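Local coordinates for protein metallo-beta-lactamase (Serratia marcescens, PDB 3VPE) that probably hydrolyses the amide bond of beta-lactam antibiotics as a two-zinc, subclass B3 metallo-beta-lactamase, at residues 42-47 against 73-78; 69-74 against 155-160. All coordinates share one frame; numbering follows the deposited sequence.

Contact 1: residues 42-47 against 73-78; sequences GTTEKG and SHEDHA. With ZN (zinc ion), chain C; ZN (zinc ion), chain B; SO4 (sulfate ion), chain F.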
loop_
_atom_site.group_PDB
_atom_site.type_symbol
_atom_site.label_atom_id
_atom_site.label_comp_id
_atom_site.label_asym_id
_atom_site.label_seq_id
_atom_site.Cartn_x
_atom_site.Cartn_y
_atom_site.Cartn_z
ATOM N N GLY A 42 -1.150 -5.968 -4.505
ATOM C CA GLY A 42 -1.100 -7.369 -4.978
ATOM C C GLY A 42 0.092 -8.164 -4.502
ATOM O O GLY A 42 0.156 -9.395 -4.713
ATOM N N THR A 43 1.017 -7.505 -3.815
ATOM C CA THR A 43 2.341 -8.051 -3.488
ATOM C C THR A 43 3.125 -8.380 -4.758
ATOM O O THR A 43 2.980 -7.680 -5.749
ATOM C CB THR A 43 2.330 -9.209 -2.449
ATOM O OG1 THR A 43 1.967 -10.450 -3.079
ATOM C CG2 THR A 43 1.326 -8.921 -1.334
ATOM N N THR A 44 3.953 -9.417 -4.697
ATOM C CA THR A 44 4.824 -9.785 -5.831
ATOM C C THR A 44 4.073 -10.688 -6.797
ATOM O O THR A 44 2.984 -11.177 -6.491
ATOM C CB THR A 44 6.034 -10.568 -5.331
ATOM O OG1 THR A 44 5.534 -11.742 -4.668
ATOM C CG2 THR A 44 6.913 -9.744 -4.368
ATOM N N GLU A 45 4.664 -10.954 -7.975
ATOM C CA GLU A 45 4.054 -11.891 -8.922
ATOM C C GLU A 45 3.822 -13.265 -8.261
ATOM O O GLU A 45 2.731 -13.813 -8.400
ATOM C CB GLU A 45 4.954 -12.044 -10.148
ATOM C CG GLU A 45 4.376 -12.926 -11.235
ATOM C CD GLU A 45 5.286 -13.015 -12.447
ATOM O OE1 GLU A 45 6.324 -12.322 -12.464
ATOM O OE2 GLU A 45 4.937 -13.767 -13.382
ATOM N N LYS A 46 4.827 -13.777 -7.535
ATOM C CA LYS A 46 4.696 -15.060 -6.801
ATOM C C LYS A 46 3.757 -14.902 -5.613
ATOM O O LYS A 46 3.080 -15.846 -5.205
ATOM C CB LYS A 46 6.039 -15.552 -6.280
ATOM C CG LYS A 46 6.884 -16.247 -7.332
ATOM C CD LYS A 46 8.193 -16.728 -6.738
ATOM C CE LYS A 46 9.050 -15.568 -6.272
ATOM N NZ LYS A 46 10.068 -16.065 -5.309
ATOM N N GLY A 47 3.714 -13.701 -5.052
ATOM C CA GLY A 47 2.854 -13.455 -3.907
ATOM C C GLY A 47 1.372 -13.416 -4.217
ATOM O O GLY A 47 0.568 -13.558 -3.295
ATOM N N SER A 73 3.854 1.542 -8.019
ATOM C CA SER A 73 4.139 0.597 -9.098
ATOM C C SER A 73 5.559 -0.007 -9.067
ATOM O O SER A 73 6.318 0.102 -10.061
ATOM C CB SER A 73 3.804 1.304 -10.428
ATOM O OG SER A 73 4.471 2.548 -10.482
ATOM N N HIS A 74 5.930 -0.602 -7.929
ATOM C CA HIS A 74 7.149 -1.418 -7.832
ATOM C C HIS A 74 6.737 -2.850 -7.735
ATOM O O HIS A 74 5.665 -3.133 -7.171
ATOM C CB HIS A 74 7.979 -1.026 -6.629
ATOM C CG HIS A 74 8.725 0.258 -6.811
ATOM N ND1 HIS A 74 9.196 0.972 -5.781
ATOM C CD2 HIS A 74 9.097 0.936 -7.967
ATOM C CE1 HIS A 74 9.830 2.058 -6.251
ATOM N NE2 HIS A 74 9.768 2.034 -7.586
ATOM N N GLU A 75 7.582 -3.757 -8.244
ATOM C CA GLU A 75 7.243 -5.164 -8.298
ATOM C C GLU A 75 6.833 -5.777 -6.964
ATOM O O GLU A 75 6.034 -6.726 -6.964
ATOM C CB GLU A 75 8.387 -5.997 -8.930
ATOM C CG GLU A 75 9.691 -6.011 -8.137
ATOM C CD GLU A 75 9.846 -7.232 -7.228
ATOM O OE1 GLU A 75 8.935 -8.096 -7.182
ATOM O OE2 GLU A 75 10.906 -7.346 -6.570
ATOM N N ASP A 76 7.397 -5.289 -5.861
ATOM C CA ASP A 76 7.115 -5.891 -4.543
ATOM C C ASP A 76 5.674 -5.624 -4.076
ATOM O O ASP A 76 5.138 -6.415 -3.276
ATOM C CB ASP A 76 8.181 -5.566 -3.467
ATOM C CG ASP A 76 8.436 -4.083 -3.266
ATOM O OD1 ASP A 76 8.387 -3.310 -4.266
ATOM O OD2 ASP A 76 8.762 -3.712 -2.112
ATOM N N HIS A 77 5.061 -4.551 -4.580
ATOM C CA HIS A 77 3.639 -4.210 -4.233
ATOM C C HIS A 77 2.637 -4.463 -5.320
ATOM O O HIS A 77 1.467 -4.754 -5.043
ATOM C CB HIS A 77 3.543 -2.732 -3.786
ATOM C CG HIS A 77 4.539 -2.385 -2.734
ATOM N ND1 HIS A 77 4.323 -2.619 -1.398
ATOM C CD2 HIS A 77 5.843 -1.945 -2.857
ATOM C CE1 HIS A 77 5.421 -2.250 -0.712
ATOM N NE2 HIS A 77 6.366 -1.842 -1.602
ATOM N N ALA A 78 3.077 -4.306 -6.582
ATOM C CA ALA A 78 2.224 -4.324 -7.750
ATOM C C ALA A 78 2.485 -5.543 -8.647
ATOM O O ALA A 78 1.686 -5.765 -9.556
ATOM C CB ALA A 78 2.455 -3.046 -8.554
HETATM ZN ZN ZN C . 8.405 -1.753 -1.400
HETATM ZN ZN ZN B . 8.749 0.720 -3.785
HETATM S S SO4 F . 10.649 -13.173 -2.912
HETATM O O1 SO4 F . 11.136 -14.291 -3.756
HETATM O O2 SO4 F . 9.651 -12.404 -3.683
HETATM O O3 SO4 F . 10.078 -13.740 -1.662
HETATM O O4 SO4 F . 11.776 -12.276 -2.584
HETATM O O HOH W 1 6.929 -9.422 -8.799
HETATM O O HOH W 2 9.354 -1.021 -3.089
HETATM O O HOH W 3 8.575 0.357 -0.750
#
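Thr44 runs alongside Glu75, and its methyl CG2 packs 3.8 Å from Glu75 OE1 and against Asp76 CA. Its hydroxyl turns elsewhere: chi1 of 59° tucks OG1 over the backbone, where it accepts a bond of 2.7 Å from Gly47 N, a capping bond at the turn that leads into the following helix. A bend at chi2 (96°) accompanies the approach of the Glu75 carboxylate, and water 1, which accepts from Glu45 N, also lies 2.9 Å from Glu75 OE1. Gly42 N donates to His77 O at 2.9 Å, nearly along the C=O axis, and Thr43 CA makes a CA-H...O contact of 3.2 Å with Asp76 O. The CB atoms of Asp76 and His77 point away from residues 42-47, and their outer ends bind one zinc ion: OD2 of Asp76 at 2.1 Å, NE2 of His77 at 2.0 Å; His215 is a further ligand. Asp76 OD1 accepts from water 2, so one carboxylate oxygen binds zinc and the other accepts from the metal-bound bridging water. Across this contact residues 42-47 meet the ligand-bearing turn mainly through its carbonyl oxygens, while the ligand side chains of Asp76 and His77 lie on the zinc side.

Contact 2: residues 69-74 against 155-160; sequences LSTHSH and ITWTWQ. With ZN (zinc ion), chain B.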
loop_
_atom_site.group_PDB
_atom_site.type_symbol
_atom_site.label_atom_id
_atom_site.label_comp_id
_atom_site.label_asym_id
_atom_site.label_seq_id
_atom_site.Cartn_x
_atom_site.Cartn_y
_atom_site.Cartn_z
ATOM N N LEU A 69 -6.688 -1.376 -5.342
ATOM C CA LEU A 69 -6.028 -0.063 -5.224
ATOM C C LEU A 69 -4.531 -0.281 -5.194
ATOM O O LEU A 69 -4.070 -1.174 -4.502
ATOM C CB LEU A 69 -6.499 0.655 -3.954
ATOM C CG LEU A 69 -8.023 0.691 -3.763
ATOM C CD1 LEU A 69 -8.301 1.494 -2.492
ATOM C CD2 LEU A 69 -8.735 1.314 -4.945
ATOM N N SER A 70 -3.763 0.515 -5.940
ATOM C CA SER A 70 -2.312 0.393 -5.910
ATOM C C SER A 70 -1.700 1.543 -5.105
ATOM O O SER A 70 -2.014 2.693 -5.377
ATOM C CB SER A 70 -1.788 0.474 -7.355
ATOM O OG SER A 70 -0.350 0.519 -7.376
ATOM N N THR A 71 -0.823 1.234 -4.150
ATOM C CA THR A 71 0.008 2.281 -3.521
ATOM C C THR A 71 1.038 2.792 -4.523
ATOM O O THR A 71 1.011 3.959 -4.906
ATOM C CB THR A 71 0.744 1.775 -2.261
ATOM O OG1 THR A 71 1.446 0.562 -2.564
ATOM C CG2 THR A 71 -0.276 1.561 -1.092
ATOM N N HIS A 72 1.950 1.925 -4.971
ATOM C CA HIS A 72 2.890 2.357 -5.990
ATOM C C HIS A 72 3.342 1.188 -6.840
ATOM O O HIS A 72 3.237 0.006 -6.449
ATOM C CB HIS A 72 4.069 3.157 -5.391
ATOM C CG HIS A 72 5.040 2.325 -4.593
ATOM N ND1 HIS A 72 4.939 2.166 -3.266
ATOM C CD2 HIS A 72 6.195 1.655 -4.984
ATOM C CE1 HIS A 72 5.962 1.404 -2.822
ATOM N NE2 HIS A 72 6.731 1.079 -3.876
ATOM N N SER A 73 3.854 1.542 -8.019
ATOM C CA SER A 73 4.139 0.597 -9.098
ATOM C C SER A 73 5.559 -0.007 -9.067
ATOM O O SER A 73 6.318 0.102 -10.061
ATOM C CB SER A 73 3.804 1.304 -10.428
ATOM O OG SER A 73 4.471 2.548 -10.482
ATOM N N HIS A 74 5.930 -0.602 -7.929
ATOM C CA HIS A 74 7.149 -1.418 -7.832
ATOM C C HIS A 74 6.737 -2.850 -7.735
ATOM O O HIS A 74 5.665 -3.133 -7.171
ATOM C CB HIS A 74 7.979 -1.026 -6.629
ATOM C CG HIS A 74 8.725 0.258 -6.811
ATOM N ND1 HIS A 74 9.196 0.972 -5.781
ATOM C CD2 HIS A 74 9.097 0.936 -7.967
ATOM C CE1 HIS A 74 9.830 2.058 -6.251
ATOM N NE2 HIS A 74 9.768 2.034 -7.586
ATOM N N ILE A 155 0.169 6.624 -4.024
ATOM C CA ILE A 155 -1.040 7.021 -3.325
ATOM C C ILE A 155 -1.120 6.295 -1.998
ATOM O O ILE A 155 -0.877 5.089 -1.916
ATOM C CB ILE A 155 -2.311 6.648 -4.156
ATOM C CG1 ILE A 155 -2.351 7.373 -5.521
ATOM C CG2 ILE A 155 -3.611 6.869 -3.333
ATOM C CD1 ILE A 155 -2.692 8.858 -5.479
ATOM N N THR A 156 -1.457 7.075 -0.963
ATOM C CA THR A 156 -1.823 6.561 0.343
ATOM C C THR A 156 -3.355 6.605 0.426
ATOM O O THR A 156 -3.983 7.611 0.067
ATOM C CB THR A 156 -1.181 7.444 1.421
ATOM O OG1 THR A 156 0.246 7.226 1.428
ATOM C CG2 THR A 156 -1.731 7.145 2.786
ATOM N N TRP A 157 -3.929 5.502 0.892
ATOM C CA TRP A 157 -5.383 5.286 0.820
ATOM C C TRP A 157 -5.944 5.314 2.216
ATOM O O TRP A 157 -5.367 4.726 3.122
ATOM C CB TRP A 157 -5.658 3.931 0.176
ATOM C CG TRP A 157 -5.175 3.802 -1.259
ATOM C CD1 TRP A 157 -3.969 3.253 -1.705
ATOM C CD2 TRP A 157 -5.872 4.226 -2.476
ATOM N NE1 TRP A 157 -3.899 3.285 -3.092
ATOM C CE2 TRP A 157 -4.979 3.885 -3.601
ATOM C CE3 TRP A 157 -7.072 4.864 -2.736
ATOM C CZ2 TRP A 157 -5.343 4.128 -4.917
ATOM C CZ3 TRP A 157 -7.418 5.103 -4.079
ATOM C CH2 TRP A 157 -6.563 4.714 -5.125
ATOM N N THR A 158 -7.088 5.972 2.412
ATOM C CA THR A 158 -7.696 6.028 3.766
ATOM C C THR A 158 -9.182 5.692 3.773
ATOM O O THR A 158 -9.876 5.846 2.761
ATOM C CB THR A 158 -7.513 7.420 4.389
ATOM O OG1 THR A 158 -8.209 8.387 3.592
ATOM C CG2 THR A 158 -6.012 7.782 4.470
ATOM N N TRP A 159 -9.643 5.184 4.907
ATOM C CA TRP A 159 -11.060 4.859 5.055
ATOM C C TRP A 159 -11.380 4.735 6.511
ATOM O O TRP A 159 -10.541 4.985 7.374
ATOM C CB TRP A 159 -11.404 3.559 4.347
ATOM C CG TRP A 159 -10.646 2.342 4.830
ATOM C CD1 TRP A 159 -10.976 1.470 5.853
ATOM C CD2 TRP A 159 -9.359 1.845 4.293
ATOM N NE1 TRP A 159 -10.008 0.468 5.970
ATOM C CE2 TRP A 159 -9.038 0.635 5.041
ATOM C CE3 TRP A 159 -8.513 2.243 3.248
ATOM C CZ2 TRP A 159 -7.890 -0.107 4.778
ATOM C CZ3 TRP A 159 -7.369 1.482 2.980
ATOM C CH2 TRP A 159 -7.069 0.324 3.720
ATOM N N GLN A 160 -12.629 4.396 6.806
ATOM C CA GLN A 160 -13.037 4.095 8.189
ATOM C C GLN A 160 -13.566 2.672 8.297
ATOM O O GLN A 160 -14.236 2.177 7.388
ATOM C CB GLN A 160 -14.141 5.030 8.634
ATOM C CG GLN A 160 -13.789 6.488 8.791
ATOM C CD GLN A 160 -15.033 7.187 9.288
ATOM O OE1 GLN A 160 -15.794 7.707 8.494
ATOM N NE2 GLN A 160 -15.319 7.050 10.591
HETATM ZN ZN ZN B . 8.749 0.720 -3.785
HETATM O O HOH W 2 9.354 -1.021 -3.089
#
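Leu69 meets Trp157 through its CB and both methyl groups. Its CB sits over one face of the indole, 3.6 Å from Trp157 CE2, and makes a CH-pi contact over the face, 3.8 Å from the centroid of the five-membered ring. With chi1 at -49°, CG is anti to the carbonyl carbon, and the branches spread across the six-membered ring: Leu69 CD1 packs 3.6 Å from Trp157 CE3, while CD2 reaches toward CH2 and CZ3. Ile155 CG2 lies over the opposite face, close to the ring centre, so the indole is held between two aliphatic groups. Its edge is fixed as well. Trp157 NE1 donates to Ser70 O at 3.0 Å, the acceptor only 3° out of the indole plane; seen from the carbonyl, however, the donor stands well above the C=O plane, 73° out of it.

In the alpha-beta/beta-alpha fold of the metallo-beta-lactamases, the contact joins the two sheets: residues 69-74 leave the end of strand 65-69 in one, and strand 155-163 belongs to the other. A second bond across the interface, Ile155 N to Thr71 O at 2.9 Å, ties the start of strand 155-163 to the metal-binding loop. Thr71 CG2 lies 3.7 Å from Ile155 O and also approaches Trp157 CD1, whereas its OG1 is hydrogen-bonded to Asp41. Next in the chain, His72 turns its imidazole away from the strand. NE2 of His72 binds a zinc ion at 2.0 Å, a site completed by His74, His150 and water 2, and His72 ND1 is hydrogen-bonded to Asp174, a second-shell carboxylate that fixes the rotation of the ring and may increase the electron density on the metal-bound nitrogen.

Overall arrangement
Contacts 1 and 2 share Ser73 and His74, so the loop that leaves strand 65-69 in contact 2 runs directly into helix 75-78 of contact 1; their centres are 13 Å apart. Together 69-74 and 73-78 carry the His-X-His-X-Asp-His sequence of the superfamily, and its ligands divide between the two zinc ions, His72 and His74 to one, Asp76 and His77 to the other; the two zinc ions stand 3.5 Å apart. The sites adjoin directly, His77 CD2 lying 3.3 Å from His72 NE2. Away from the metals, Ala78 CB packs 3.8 Å from His72 O. Residues 42-47 thus meet the far end of the ligand-bearing stretch, and strand 155-163 its beginning.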